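Local coordinates for tryptophan halogenase superfamily (Brevundimonas sp. BAL3, PDB 6FRL), which probably catalyses the flavin-dependent halogenation of aromatic substrates, with a preference for bromination over chlorination, at residues Arg10-Val15 with Pro370-Ala375; Pro326-Gln331 with Thr386-Glu391; Gln331-Asn336 with Asp380-Gln385; Glu351-Ala356 with Glu443-Ala448. All coordinates share one frame; numbering follows the deposited sequence.

Interaction 1 (Arg10-Val15 with Pro370-Ala375); sequences RIRSVV and PDRRFA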
loop_
_atom_site.group_PDB
_atom_site.type_symbol
_atom_site.label_atom_id
_atom_site.label_comp_id
_atom_site.label_asym_id
_atom_site.label_seq_id
_atom_site.Cartn_x
_atom_site.Cartn_y
_atom_site.Cartn_z
ATOM N N ARG B 10 16.716 -18.782 19.820
ATOM C CA ARG B 10 17.678 -18.351 18.789
ATOM C C ARG B 10 18.105 -19.392 17.725
ATOM O O ARG B 10 18.612 -20.471 18.063
ATOM C CB ARG B 10 18.953 -17.849 19.521
ATOM C CG ARG B 10 19.801 -16.841 18.771
ATOM C CD ARG B 10 21.125 -16.525 19.501
ATOM N NE ARG B 10 20.982 -15.730 20.729
ATOM C CZ ARG B 10 20.586 -14.454 20.784
ATOM N NH1 ARG B 10 20.266 -13.774 19.678
ATOM N NH2 ARG B 10 20.498 -13.835 21.963
ATOM N N ILE B 11 17.915 -19.055 16.443
ATOM C CA ILE B 11 18.532 -19.822 15.325
ATOM C C ILE B 11 20.075 -19.699 15.428
ATOM O O ILE B 11 20.619 -18.585 15.505
ATOM C CB ILE B 11 18.077 -19.320 13.906
ATOM C CG1 ILE B 11 16.551 -19.403 13.712
ATOM C CG2 ILE B 11 18.771 -20.090 12.785
ATOM C CD1 ILE B 11 15.997 -20.802 13.592
ATOM N N ARG B 12 20.764 -20.829 15.443
ATOM C CA ARG B 12 22.236 -20.857 15.554
ATOM C C ARG B 12 22.965 -21.076 14.227
ATOM O O ARG B 12 24.161 -20.854 14.140
ATOM C CB ARG B 12 22.655 -21.972 16.541
ATOM C CG ARG B 12 22.019 -21.848 17.932
ATOM C CD ARG B 12 22.000 -23.167 18.659
ATOM N NE ARG B 12 21.172 -24.176 17.987
ATOM C CZ ARG B 12 21.016 -25.434 18.403
ATOM N NH1 ARG B 12 21.608 -25.870 19.526
ATOM N NH2 ARG B 12 20.253 -26.271 17.710
ATOM N N SER B 13 22.259 -21.553 13.213
ATOM C CA SER B 13 22.899 -21.962 11.986
ATOM C C SER B 13 21.905 -21.957 10.817
ATOM O O SER B 13 20.693 -22.209 11.013
ATOM C CB SER B 13 23.494 -23.354 12.146
ATOM O OG SER B 13 22.503 -24.318 12.526
ATOM N N VAL B 14 22.426 -21.664 9.620
ATOM C CA VAL B 14 21.625 -21.593 8.407
ATOM C C VAL B 14 22.363 -22.337 7.310
ATOM O O VAL B 14 23.565 -22.079 7.060
ATOM C CB VAL B 14 21.372 -20.146 7.942
ATOM C CG1 VAL B 14 20.559 -20.129 6.628
ATOM C CG2 VAL B 14 20.672 -19.353 9.041
ATOM N N VAL B 15 21.648 -23.240 6.650
ATOM C CA VAL B 15 22.243 -24.040 5.596
ATOM C C VAL B 15 21.502 -23.757 4.300
ATOM O O VAL B 15 20.302 -23.993 4.208
ATOM C CB VAL B 15 22.176 -25.563 5.909
ATOM C CG1 VAL B 15 22.807 -26.387 4.774
ATOM C CG2 VAL B 15 22.854 -25.868 7.244
ATOM N N PRO B 370 12.692 -16.311 11.739
ATOM C CA PRO B 370 12.110 -17.053 12.842
ATOM C C PRO B 370 13.109 -17.358 13.969
ATOM O O PRO B 370 14.301 -17.080 13.843
ATOM C CB PRO B 370 11.722 -18.375 12.157
ATOM C CG PRO B 370 12.859 -18.610 11.206
ATOM C CD PRO B 370 13.268 -17.220 10.721
ATOM N N ASP B 371 12.583 -17.923 15.058
ATOM C CA ASP B 371 13.355 -18.702 16.008
ATOM C C ASP B 371 13.017 -20.220 15.865
ATOM O O ASP B 371 12.272 -20.640 14.948
ATOM C CB ASP B 371 13.198 -18.170 17.441
ATOM C CG ASP B 371 11.834 -18.441 18.051
ATOM O OD1 ASP B 371 11.054 -19.337 17.584
ATOM O OD2 ASP B 371 11.540 -17.714 19.011
ATOM N N ARG B 372 13.598 -21.035 16.754
ATOM C CA ARG B 372 13.567 -22.483 16.624
ATOM C C ARG B 372 12.234 -23.118 16.941
ATOM O O ARG B 372 12.075 -24.307 16.661
ATOM C CB ARG B 372 14.664 -23.120 17.461
ATOM C CG ARG B 372 16.056 -22.874 16.877
ATOM C CD ARG B 372 17.142 -23.215 17.868
ATOM N NE ARG B 372 16.999 -24.566 18.353
ATOM C CZ ARG B 372 17.652 -25.072 19.398
ATOM N NH1 ARG B 372 18.518 -24.347 20.078
ATOM N NH2 ARG B 372 17.439 -26.329 19.764
ATOM N N ARG B 373 11.311 -22.337 17.508
ATOM C CA ARG B 373 9.913 -22.744 17.676
ATOM C C ARG B 373 9.105 -22.692 16.383
ATOM O O ARG B 373 8.039 -23.309 16.315
ATOM C CB ARG B 373 9.185 -21.880 18.732
ATOM C CG ARG B 373 9.816 -21.900 20.114
ATOM C CD ARG B 373 8.877 -21.306 21.168
ATOM N NE ARG B 373 8.339 -19.978 20.845
ATOM C CZ ARG B 373 9.032 -18.830 20.834
ATOM N NH1 ARG B 373 10.339 -18.811 21.075
ATOM N NH2 ARG B 373 8.414 -17.683 20.540
ATOM N N PHE B 374 9.573 -21.930 15.385
ATOM C CA PHE B 374 8.917 -21.836 14.075
ATOM C C PHE B 374 7.396 -21.627 14.201
ATOM O O PHE B 374 6.564 -22.398 13.667
ATOM C CB PHE B 374 9.294 -23.053 13.202
ATOM C CG PHE B 374 10.683 -22.977 12.633
ATOM C CD1 PHE B 374 11.779 -23.481 13.354
ATOM C CD2 PHE B 374 10.913 -22.371 11.389
ATOM C CE1 PHE B 374 13.073 -23.393 12.845
ATOM C CE2 PHE B 374 12.206 -22.278 10.870
ATOM C CZ PHE B 374 13.292 -22.785 11.614
ATOM N N ALA B 375 7.056 -20.558 14.919
ATOM C CA ALA B 375 5.676 -20.182 15.185
ATOM C C ALA B 375 4.835 -20.122 13.901
ATOM O O ALA B 375 5.212 -19.481 12.909
ATOM C CB ALA B 375 5.644 -18.865 15.900
HETATM O O HOH W 1 16.432 -16.787 15.859
#
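Arg12 and Arg372 lay their guanidinium groups flat against each other, the planes 6° apart and the centres separated by 3.5 Å. The overlap is reciprocal: NH1 of Arg372 sits over the middle of the Arg12 group, 3.2 Å from Arg12 CZ, while NH2 of Arg12 covers the middle of the Arg372 group. Donor faces donor, so no hydrogen bond joins the pair, and the like charges are probably offset in part by Asp218, which forms a salt bridge with Arg12 NE. A bend at chi3 in each chain (-64° in Arg12, 55° in Arg372) turns NE out of the line of the alkyl part, and the two groups meet face to face. On its way to the stack, Arg372 CD passes Arg10 O at 3.1 Å. Arg10-Val15 leads into strand 13-17, an inner strand of the parallel part of a Rossmann-type sheet, and Pro370-Ala375 is the connection between helices 354-367 and 376-402. Beside the stack, Ile11 brings CD1 obliquely to the Phe374 ring, 3.9 Å from Phe374 CZ, and also meets Arg372 CG. A water links the backbones, accepting from Ile11 N at 2.8 Å and donating to Pro370 O at 2.9 Å. Within the connection, Asp371 OD1 accepts from Arg373 N in an Asx turn, and Asp371 OD2 forms a salt bridge with Arg373 NH1. Arg373 NH2 forms another with Asp462 of the second subunit.

Interaction 2 (Pro326-Gln331 with Thr386-Glu391); sequences PGRRSQ and TAREME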
loop_
_atom_site.group_PDB
_atom_site.type_symbol
_atom_site.label_atom_id
_atom_site.label_comp_id
_atom_site.label_asym_id
_atom_site.label_seq_id
_atom_site.Cartn_x
_atom_site.Cartn_y
_atom_site.Cartn_z
ATOM N N PRO B 326 5.226 -23.070 -15.671
ATOM C CA PRO B 326 4.723 -21.922 -14.927
ATOM C C PRO B 326 3.889 -22.307 -13.730
ATOM O O PRO B 326 3.012 -23.177 -13.839
ATOM C CB PRO B 326 3.807 -21.221 -15.922
ATOM C CG PRO B 326 4.164 -21.742 -17.253
ATOM C CD PRO B 326 4.686 -23.112 -17.042
ATOM N N GLY B 327 4.123 -21.661 -12.602
ATOM C CA GLY B 327 3.365 -21.982 -11.408
ATOM C C GLY B 327 4.147 -21.708 -10.162
ATOM O O GLY B 327 5.265 -21.196 -10.230
ATOM N N ARG B 328 3.562 -22.054 -9.023
ATOM C CA ARG B 328 4.197 -21.813 -7.747
ATOM C C ARG B 328 4.069 -23.020 -6.832
ATOM O O ARG B 328 3.066 -23.741 -6.839
ATOM C CB ARG B 328 3.608 -20.555 -7.063
ATOM C CG ARG B 328 2.243 -20.763 -6.444
ATOM C CD ARG B 328 1.687 -19.503 -5.819
ATOM N NE ARG B 328 0.384 -19.791 -5.269
ATOM C CZ ARG B 328 0.159 -20.468 -4.144
ATOM N NH1 ARG B 328 1.158 -20.934 -3.388
ATOM N NH2 ARG B 328 -1.094 -20.700 -3.762
ATOM N N ARG B 329 5.117 -23.217 -6.041
ATOM C CA ARG B 329 5.135 -24.126 -4.891
ATOM C C ARG B 329 3.946 -23.786 -3.971
ATOM O O ARG B 329 3.699 -22.620 -3.702
ATOM C CB ARG B 329 6.479 -23.913 -4.172
ATOM C CG ARG B 329 6.790 -24.831 -3.004
ATOM C CD ARG B 329 6.980 -26.249 -3.471
ATOM N NE ARG B 329 7.971 -26.429 -4.518
ATOM C CZ ARG B 329 8.094 -27.537 -5.248
ATOM N NH1 ARG B 329 7.268 -28.601 -5.083
ATOM N NH2 ARG B 329 9.058 -27.582 -6.160
ATOM N N SER B 330 3.214 -24.781 -3.492
ATOM C CA SER B 330 1.957 -24.523 -2.767
ATOM C C SER B 330 2.117 -23.715 -1.482
ATOM O O SER B 330 1.264 -22.905 -1.132
ATOM C CB SER B 330 1.238 -25.854 -2.474
ATOM O OG SER B 330 0.936 -26.504 -3.695
ATOM N N GLN B 331 3.198 -23.982 -0.754
ATOM C CA GLN B 331 3.630 -23.136 0.337
ATOM C C GLN B 331 5.142 -22.989 0.167
ATOM O O GLN B 331 5.830 -23.956 -0.051
ATOM C CB GLN B 331 3.165 -23.686 1.698
ATOM C CG GLN B 331 3.984 -24.750 2.394
ATOM C CD GLN B 331 3.241 -25.304 3.631
ATOM O OE1 GLN B 331 2.252 -26.005 3.460
ATOM N NE2 GLN B 331 3.698 -24.975 4.863
ATOM N N THR B 386 3.885 -14.397 -0.221
ATOM C CA THR B 386 4.561 -15.018 -1.381
ATOM C C THR B 386 3.582 -15.460 -2.481
ATOM O O THR B 386 3.784 -15.180 -3.671
ATOM C CB THR B 386 5.438 -16.220 -0.923
ATOM O OG1 THR B 386 6.321 -15.817 0.148
ATOM C CG2 THR B 386 6.254 -16.780 -2.086
ATOM N N ALA B 387 2.520 -16.137 -2.068
ATOM C CA ALA B 387 1.453 -16.602 -2.972
ATOM C C ALA B 387 0.802 -15.414 -3.707
ATOM O O ALA B 387 0.735 -15.436 -4.933
ATOM C CB ALA B 387 0.375 -17.382 -2.210
ATOM N N ARG B 388 0.365 -14.394 -2.968
ATOM C CA ARG B 388 -0.306 -13.271 -3.581
ATOM C C ARG B 388 0.626 -12.570 -4.560
ATOM O O ARG B 388 0.201 -12.209 -5.663
ATOM C CB ARG B 388 -0.869 -12.250 -2.553
ATOM C CG ARG B 388 -1.799 -12.811 -1.483
ATOM C CD ARG B 388 -3.116 -13.399 -2.001
ATOM N NE ARG B 388 -3.039 -14.741 -2.620
ATOM C CZ ARG B 388 -2.997 -15.933 -1.970
ATOM N NH1 ARG B 388 -2.971 -16.039 -0.644
ATOM N NH2 ARG B 388 -2.986 -17.067 -2.669
ATOM N N GLU B 389 1.892 -12.403 -4.169
ATOM C CA GLU B 389 2.877 -11.709 -5.024
ATOM C C GLU B 389 3.103 -12.457 -6.378
ATOM O O GLU B 389 3.155 -11.845 -7.467
ATOM C CB GLU B 389 4.196 -11.474 -4.237
ATOM C CG GLU B 389 5.449 -11.125 -5.055
ATOM C CD GLU B 389 6.658 -10.870 -4.173
ATOM O OE1 GLU B 389 7.424 -11.820 -3.957
ATOM O OE2 GLU B 389 6.847 -9.741 -3.664
ATOM N N MET B 390 3.207 -13.775 -6.297
ATOM C CA MET B 390 3.333 -14.590 -7.508
ATOM C C MET B 390 2.124 -14.412 -8.407
ATOM O O MET B 390 2.279 -14.255 -9.615
ATOM C CB MET B 390 3.551 -16.088 -7.167
ATOM C CG MET B 390 4.947 -16.407 -6.609
ATOM S SD MET B 390 6.279 -16.207 -7.806
ATOM C CE MET B 390 5.961 -17.605 -8.887
ATOM N N GLU B 391 0.935 -14.393 -7.823
ATOM C CA GLU B 391 -0.297 -14.230 -8.588
ATOM C C GLU B 391 -0.339 -12.839 -9.254
ATOM O O GLU B 391 -0.774 -12.708 -10.427
ATOM C CB GLU B 391 -1.555 -14.440 -7.696
ATOM C CG GLU B 391 -1.804 -15.883 -7.205
ATOM C CD GLU B 391 -2.825 -15.963 -6.075
ATOM O OE1 GLU B 391 -3.287 -14.913 -5.549
ATOM O OE2 GLU B 391 -3.188 -17.076 -5.682
HETATM O O HOH W 2 -2.232 -19.210 -6.419
#
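Arg328 reaches from strand 327-329 to the helix and sets one face of its guanidinium on Ala387, whose CB lies over the centre of the group, 3.6 Å from Arg328 CZ. CG of Arg328 stands between the backbone N and the carbonyl carbon (chi1 76°), and the chain, extended from CG to NE, spans the gap to the helix. The close-packed side is built on carbon: besides Ala387 CB, Arg328 CD rests 4.1 Å from Met390 CB, and the doubly bent Met390 chain brings CE to 3.9 Å from Gly327 O. Trp242 touches both Arg328 and Met390. The strand is the middle one of a small antiparallel three-stranded sheet, and it runs nearly antiparallel to this part of helix 376-402, the axes 9.4 Å apart at 170°. The other side is looser and hydrated. There Arg328 NE donates to a water at 2.9 Å, and the water donates in turn to Glu391 OE2, spanning a gap too wide for a direct salt bridge. Glu391 is gripped side-on by Arg388, whose NE and NH2 each reach one of its two oxygens, while Arg388 NH1 pairs with Asp384. Arg328 NH1 turns back to its own segment and donates to Ser330 O at 3.0 Å, from above the carbonyl plane. Arg328 NH2 and Arg388 NH2 approach to 4.2 Å, a closeness of like charges that the carboxylates of Glu391 and Asp384 probably make tolerable.

Interaction 3 (Gln331-Asn336 with Asp380-Gln385); sequences QAWAKN and DEFNDQ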
loop_
_atom_site.group_PDB
_atom_site.type_symbol
_atom_site.label_atom_id
_atom_site.label_comp_id
_atom_site.label_asym_id
_atom_site.label_seq_id
_atom_site.Cartn_x
_atom_site.Cartn_y
_atom_site.Cartn_z
ATOM N N GLN B 331 3.198 -23.982 -0.754
ATOM C CA GLN B 331 3.630 -23.136 0.337
ATOM C C GLN B 331 5.142 -22.989 0.167
ATOM O O GLN B 331 5.830 -23.956 -0.051
ATOM C CB GLN B 331 3.165 -23.686 1.698
ATOM C CG GLN B 331 3.984 -24.750 2.394
ATOM C CD GLN B 331 3.241 -25.304 3.631
ATOM O OE1 GLN B 331 2.252 -26.005 3.460
ATOM N NE2 GLN B 331 3.698 -24.975 4.863
ATOM N N ALA B 332 5.651 -21.774 0.192
ATOM C CA ALA B 332 7.069 -21.564 -0.055
ATOM C C ALA B 332 7.914 -21.886 1.175
ATOM O O ALA B 332 9.113 -22.151 1.039
ATOM C CB ALA B 332 7.353 -20.134 -0.550
ATOM N N TRP B 333 7.282 -21.847 2.345
ATOM C CA TRP B 333 7.888 -22.192 3.635
ATOM C C TRP B 333 7.082 -23.322 4.309
ATOM O O TRP B 333 5.863 -23.184 4.568
ATOM C CB TRP B 333 7.892 -20.966 4.546
ATOM C CG TRP B 333 8.629 -21.038 5.860
ATOM C CD1 TRP B 333 8.974 -22.148 6.580
ATOM C CD2 TRP B 333 9.047 -19.927 6.642
ATOM N NE1 TRP B 333 9.588 -21.804 7.750
ATOM C CE2 TRP B 333 9.655 -20.445 7.822
ATOM C CE3 TRP B 333 8.962 -18.547 6.471
ATOM C CZ2 TRP B 333 10.172 -19.627 8.820
ATOM C CZ3 TRP B 333 9.488 -17.717 7.450
ATOM C CH2 TRP B 333 10.092 -18.262 8.620
ATOM N N ALA B 334 7.769 -24.438 4.575
ATOM C CA ALA B 334 7.200 -25.545 5.337
ATOM C C ALA B 334 8.198 -25.974 6.414
ATOM O O ALA B 334 9.385 -26.078 6.159
ATOM C CB ALA B 334 6.889 -26.707 4.409
ATOM N N LYS B 335 7.699 -26.234 7.610
ATOM C CA LYS B 335 8.526 -26.634 8.744
ATOM C C LYS B 335 9.697 -25.656 8.958
ATOM O O LYS B 335 9.449 -24.503 9.314
ATOM C CB LYS B 335 8.903 -28.118 8.641
ATOM C CG LYS B 335 7.686 -29.025 8.864
ATOM C CD LYS B 335 7.896 -30.463 8.451
ATOM C CE LYS B 335 6.571 -31.231 8.395
ATOM N NZ LYS B 335 5.951 -31.282 9.751
ATOM N N ASN B 336 10.937 -26.088 8.732
ATOM C CA ASN B 336 12.118 -25.215 8.860
ATOM C C ASN B 336 12.880 -25.103 7.542
ATOM O O ASN B 336 14.111 -24.939 7.518
ATOM C CB ASN B 336 13.032 -25.718 10.001
ATOM C CG ASN B 336 13.646 -27.077 9.730
ATOM O OD1 ASN B 336 13.072 -27.927 9.033
ATOM N ND2 ASN B 336 14.837 -27.288 10.276
ATOM N N ASP B 380 2.568 -18.684 8.104
ATOM C CA ASP B 380 1.318 -18.365 7.405
ATOM C C ASP B 380 1.404 -17.023 6.684
ATOM O O ASP B 380 1.054 -16.941 5.514
ATOM C CB ASP B 380 0.114 -18.391 8.351
ATOM C CG ASP B 380 -0.286 -19.812 8.778
ATOM O OD1 ASP B 380 0.237 -20.840 8.262
ATOM O OD2 ASP B 380 -1.145 -19.893 9.659
ATOM N N GLU B 381 1.882 -15.991 7.369
ATOM C CA GLU B 381 2.087 -14.686 6.739
ATOM C C GLU B 381 3.082 -14.742 5.564
ATOM O O GLU B 381 2.796 -14.222 4.512
ATOM C CB GLU B 381 2.544 -13.645 7.785
ATOM C CG GLU B 381 2.713 -12.208 7.278
ATOM C CD GLU B 381 1.419 -11.569 6.745
ATOM O OE1 GLU B 381 1.563 -10.557 6.009
ATOM O OE2 GLU B 381 0.293 -12.110 6.995
ATOM N N PHE B 382 4.243 -15.375 5.753
ATOM C CA PHE B 382 5.237 -15.539 4.676
ATOM C C PHE B 382 4.602 -16.247 3.494
ATOM O O PHE B 382 4.751 -15.811 2.359
ATOM C CB PHE B 382 6.468 -16.312 5.168
ATOM C CG PHE B 382 7.608 -16.401 4.164
ATOM C CD1 PHE B 382 7.563 -17.293 3.092
ATOM C CD2 PHE B 382 8.764 -15.652 4.336
ATOM C CE1 PHE B 382 8.622 -17.377 2.188
ATOM C CE2 PHE B 382 9.829 -15.741 3.429
ATOM C CZ PHE B 382 9.756 -16.604 2.356
ATOM N N ASN B 383 3.879 -17.318 3.761
ATOM C CA ASN B 383 3.262 -18.116 2.690
ATOM C C ASN B 383 2.201 -17.346 1.962
ATOM O O ASN B 383 2.131 -17.414 0.719
ATOM C CB ASN B 383 2.740 -19.473 3.205
ATOM C CG ASN B 383 3.873 -20.455 3.480
ATOM O OD1 ASN B 383 4.912 -20.414 2.810
ATOM N ND2 ASN B 383 3.685 -21.344 4.478
ATOM N N ASP B 384 1.436 -16.559 2.720
ATOM C CA ASP B 384 0.374 -15.729 2.150
ATOM C C ASP B 384 0.917 -14.588 1.269
ATOM O O ASP B 384 0.457 -14.388 0.150
ATOM C CB ASP B 384 -0.567 -15.192 3.249
ATOM C CG ASP B 384 -1.830 -14.560 2.659
ATOM O OD1 ASP B 384 -2.643 -15.270 2.031
ATOM O OD2 ASP B 384 -1.985 -13.335 2.788
ATOM N N GLN B 385 1.902 -13.852 1.766
ATOM C CA GLN B 385 2.512 -12.773 0.979
ATOM C C GLN B 385 3.071 -13.345 -0.331
ATOM O O GLN B 385 2.759 -12.845 -1.412
ATOM C CB GLN B 385 3.630 -12.046 1.768
ATOM C CG GLN B 385 3.185 -11.274 2.995
ATOM C CD GLN B 385 4.315 -10.495 3.693
ATOM O OE1 GLN B 385 5.394 -10.248 3.131
ATOM N NE2 GLN B 385 4.057 -10.095 4.946
HETATM O O HOH W 3 3.461 -19.521 -0.580
#
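Strand 333-334, at the margin of the Rossmann-type sheet, is fastened to helix 376-402 by Asn383, whose side-chain amide takes both backbone polar groups of Trp333. Trp333 N donates to Asn383 OD1 at 2.8 Å, and Asn383 ND2 donates to Trp333 O at 2.9 Å; both bonds lie in the carbonyl plane, on a lone pair. The amide thus does for Trp333 what a neighbouring strand would do at the sheet's margin. Gln331 NE2 also donates to Trp333 O, giving that oxygen two donors. An alanine at Asn383 would probably leave Trp333 N without this acceptor and Trp333 O with one donor fewer, loosening the strand from the helix. Beside the amide, Trp333 and Phe382 form a T-shaped pair, planes at 84° and centroids 5.2 Å apart. The indole edge points at the phenyl face, its CE3 3.4 Å from Phe382 CG. Ala332 CB meets the rim of the same phenyl at CE1, and a water joins Ala332 N to Asn383 O.

Interaction 4 (Glu351-Ala356 with Glu443-Ala448); sequences ESTSIA and EMFHPA
Met444 holds CG anti to its backbone N (chi1 -177°), and the chain, still extended at chi2, carries the sulphur to Ala356, whereas Phe445 keeps CG anti to the carbonyl carbon (chi1 -65°); the two side chains arrive together at Glu351-Ala356. The sulphur of Met444 lies 3.9 Å from Ala356 CB and 4.0 Å from Thr353 CG2; past it, a bend at chi3 (-74°) brings CE to 4.1 Å from Ala356 O. Phe445 presents its ring edge. Thr353 CG2 lies in the ring plane, 3.6 Å from Phe445 CZ, and the same CZ comes 3.9 Å from Glu351 O and 4.0 Å from Glu351 CB. Met444 CG covers part of one face of this ring, and the ring of Phe396, on helix 376-402, stacks with the Phe445 ring. An alanine in place of Met444 would probably open a gap beside Ala356 and Thr353 and uncover part of the Phe445 ring. The contact joins the turn leading into helix 354-367 to the chain just before helix 447-456, near the centre of the molecule. The Glu351 carboxylate is hydrogen-bonded to His400 and His102, and Ser352 hydrogen-bonds Lys85, a Glu-Ser-Thr and lysine grouping that recalls the active-site region of tryptophan halogenases. With no hydrogen bond between the segments, cohesion here rests on van der Waals packing, a buried, largely apolar contact next to a polar cluster.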
loop_
_atom_site.group_PDB
_atom_site.type_symbol
_atom_site.label_atom_id
_atom_site.label_comp_id
_atom_site.label_asym_id
_atom_site.label_seq_id
_atom_site.Cartn_x
_atom_site.Cartn_y
_atom_site.Cartn_z
ATOM N N GLU B 351 8.903 -10.044 -18.239
ATOM C CA GLU B 351 9.069 -8.791 -17.548
ATOM C C GLU B 351 10.205 -8.860 -16.501
ATOM O O GLU B 351 10.163 -8.169 -15.473
ATOM C CB GLU B 351 7.706 -8.321 -16.999
ATOM C CG GLU B 351 6.771 -7.766 -18.083
ATOM C CD GLU B 351 6.965 -6.286 -18.410
ATOM O OE1 GLU B 351 7.848 -5.623 -17.854
ATOM O OE2 GLU B 351 6.197 -5.757 -19.247
ATOM N N SER B 352 11.225 -9.679 -16.783
ATOM C CA SER B 352 12.496 -9.644 -16.038
ATOM C C SER B 352 12.306 -9.813 -14.518
ATOM O O SER B 352 12.776 -8.985 -13.746
ATOM C CB SER B 352 13.206 -8.287 -16.294
ATOM O OG SER B 352 13.367 -7.996 -17.684
ATOM N N THR B 353 11.603 -10.859 -14.086
ATOM C CA THR B 353 11.173 -10.935 -12.685
ATOM C C THR B 353 11.833 -12.000 -11.828
ATOM O O THR B 353 11.578 -12.049 -10.644
ATOM C CB THR B 353 9.640 -11.128 -12.562
ATOM O OG1 THR B 353 9.247 -12.270 -13.325
ATOM C CG2 THR B 353 8.872 -9.865 -13.027
ATOM N N SER B 354 12.685 -12.834 -12.414
ATOM C CA SER B 354 13.311 -13.969 -11.707
ATOM C C SER B 354 14.164 -13.529 -10.516
ATOM O O SER B 354 13.975 -13.991 -9.374
ATOM C CB SER B 354 14.194 -14.768 -12.684
ATOM O OG SER B 354 13.376 -15.593 -13.479
ATOM N N ILE B 355 15.133 -12.668 -10.805
ATOM C CA ILE B 355 15.988 -12.158 -9.789
ATOM C C ILE B 355 15.142 -11.354 -8.785
ATOM O O ILE B 355 15.312 -11.504 -7.571
ATOM C CB ILE B 355 17.182 -11.428 -10.411
ATOM C CG1 ILE B 355 18.134 -12.506 -10.967
ATOM C CG2 ILE B 355 17.876 -10.502 -9.413
ATOM C CD1 ILE B 355 19.367 -11.995 -11.713
ATOM N N ALA B 356 14.196 -10.562 -9.288
ATOM C CA ALA B 356 13.315 -9.780 -8.436
ATOM C C ALA B 356 12.564 -10.614 -7.382
ATOM O O ALA B 356 12.359 -10.166 -6.260
ATOM C CB ALA B 356 12.335 -9.015 -9.306
ATOM N N GLU B 443 1.765 -6.075 -5.197
ATOM C CA GLU B 443 2.045 -5.816 -6.609
ATOM C C GLU B 443 3.534 -5.471 -6.771
ATOM O O GLU B 443 4.037 -4.562 -6.132
ATOM C CB GLU B 443 1.250 -4.597 -7.114
ATOM C CG GLU B 443 -0.270 -4.657 -7.032
ATOM C CD GLU B 443 -0.959 -5.279 -8.245
ATOM O OE1 GLU B 443 -2.191 -5.233 -8.245
ATOM O OE2 GLU B 443 -0.314 -5.805 -9.181
ATOM N N MET B 444 4.227 -6.185 -7.651
ATOM C CA MET B 444 5.581 -5.846 -8.017
ATOM C C MET B 444 5.555 -4.636 -8.972
ATOM O O MET B 444 6.494 -3.798 -8.941
ATOM C CB MET B 444 6.219 -7.016 -8.701
ATOM C CG MET B 444 7.687 -6.800 -9.060
ATOM S SD MET B 444 8.498 -8.392 -9.328
ATOM C CE MET B 444 8.639 -8.969 -7.628
ATOM N N PHE B 445 4.480 -4.566 -9.784
ATOM C CA PHE B 445 4.302 -3.580 -10.825
ATOM C C PHE B 445 3.250 -2.567 -10.455
ATOM O O PHE B 445 2.114 -2.915 -10.187
ATOM C CB PHE B 445 3.933 -4.293 -12.129
ATOM C CG PHE B 445 5.038 -5.162 -12.623
ATOM C CD1 PHE B 445 6.146 -4.586 -13.230
ATOM C CD2 PHE B 445 5.040 -6.516 -12.353
ATOM C CE1 PHE B 445 7.220 -5.364 -13.623
ATOM C CE2 PHE B 445 6.095 -7.297 -12.773
ATOM C CZ PHE B 445 7.196 -6.714 -13.408
ATOM N N HIS B 446 3.642 -1.305 -10.468
ATOM C CA HIS B 446 2.804 -0.214 -9.978
ATOM C C HIS B 446 1.962 0.355 -11.128
ATOM O O HIS B 446 2.141 -0.038 -12.268
ATOM C CB HIS B 446 3.706 0.833 -9.286
ATOM C CG HIS B 446 4.507 0.268 -8.135
ATOM N ND1 HIS B 446 5.874 0.095 -8.195
ATOM C CD2 HIS B 446 4.122 -0.216 -6.923
ATOM C CE1 HIS B 446 6.300 -0.447 -7.069
ATOM N NE2 HIS B 446 5.256 -0.657 -6.287
ATOM N N PRO B 447 1.001 1.242 -10.843
ATOM C CA PRO B 447 0.100 1.726 -11.903
ATOM C C PRO B 447 0.729 2.191 -13.251
ATOM O O PRO B 447 0.167 1.903 -14.328
ATOM C CB PRO B 447 -0.609 2.889 -11.194
ATOM C CG PRO B 447 -0.802 2.341 -9.816
ATOM C CD PRO B 447 0.525 1.696 -9.518
ATOM N N ALA B 448 1.880 2.872 -13.204
ATOM C CA ALA B 448 2.511 3.347 -14.459
ATOM C C ALA B 448 2.947 2.190 -15.385
ATOM O O ALA B 448 2.985 2.335 -16.617
ATOM C CB ALA B 448 3.671 4.283 -14.176
#

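From the N terminus, Arg10-Val15 closes the longest loop when it meets Pro370-Ala375 in interaction 1, binding the start of strand 13-17 to the connection between two helices. Interaction 2 opens at strand 327-329 and closes on helix 376-402. Within its span lies interaction 3, which shares Gln331 and uses an earlier part of the same helix. Interaction 4, closing last, ties the start of helix 354-367 to the chain before helix 447-456 and crosses the other three; interaction 1 likewise crosses 2 and 3. Interactions 1 and 3 touch where Phe374 and Pro370 pack on Trp333, and both reach the same Rossmann-type sheet, through strands 13-17 and 333-334. The nearest atoms of interactions 4 and 2 are about 4 Å apart, without touching.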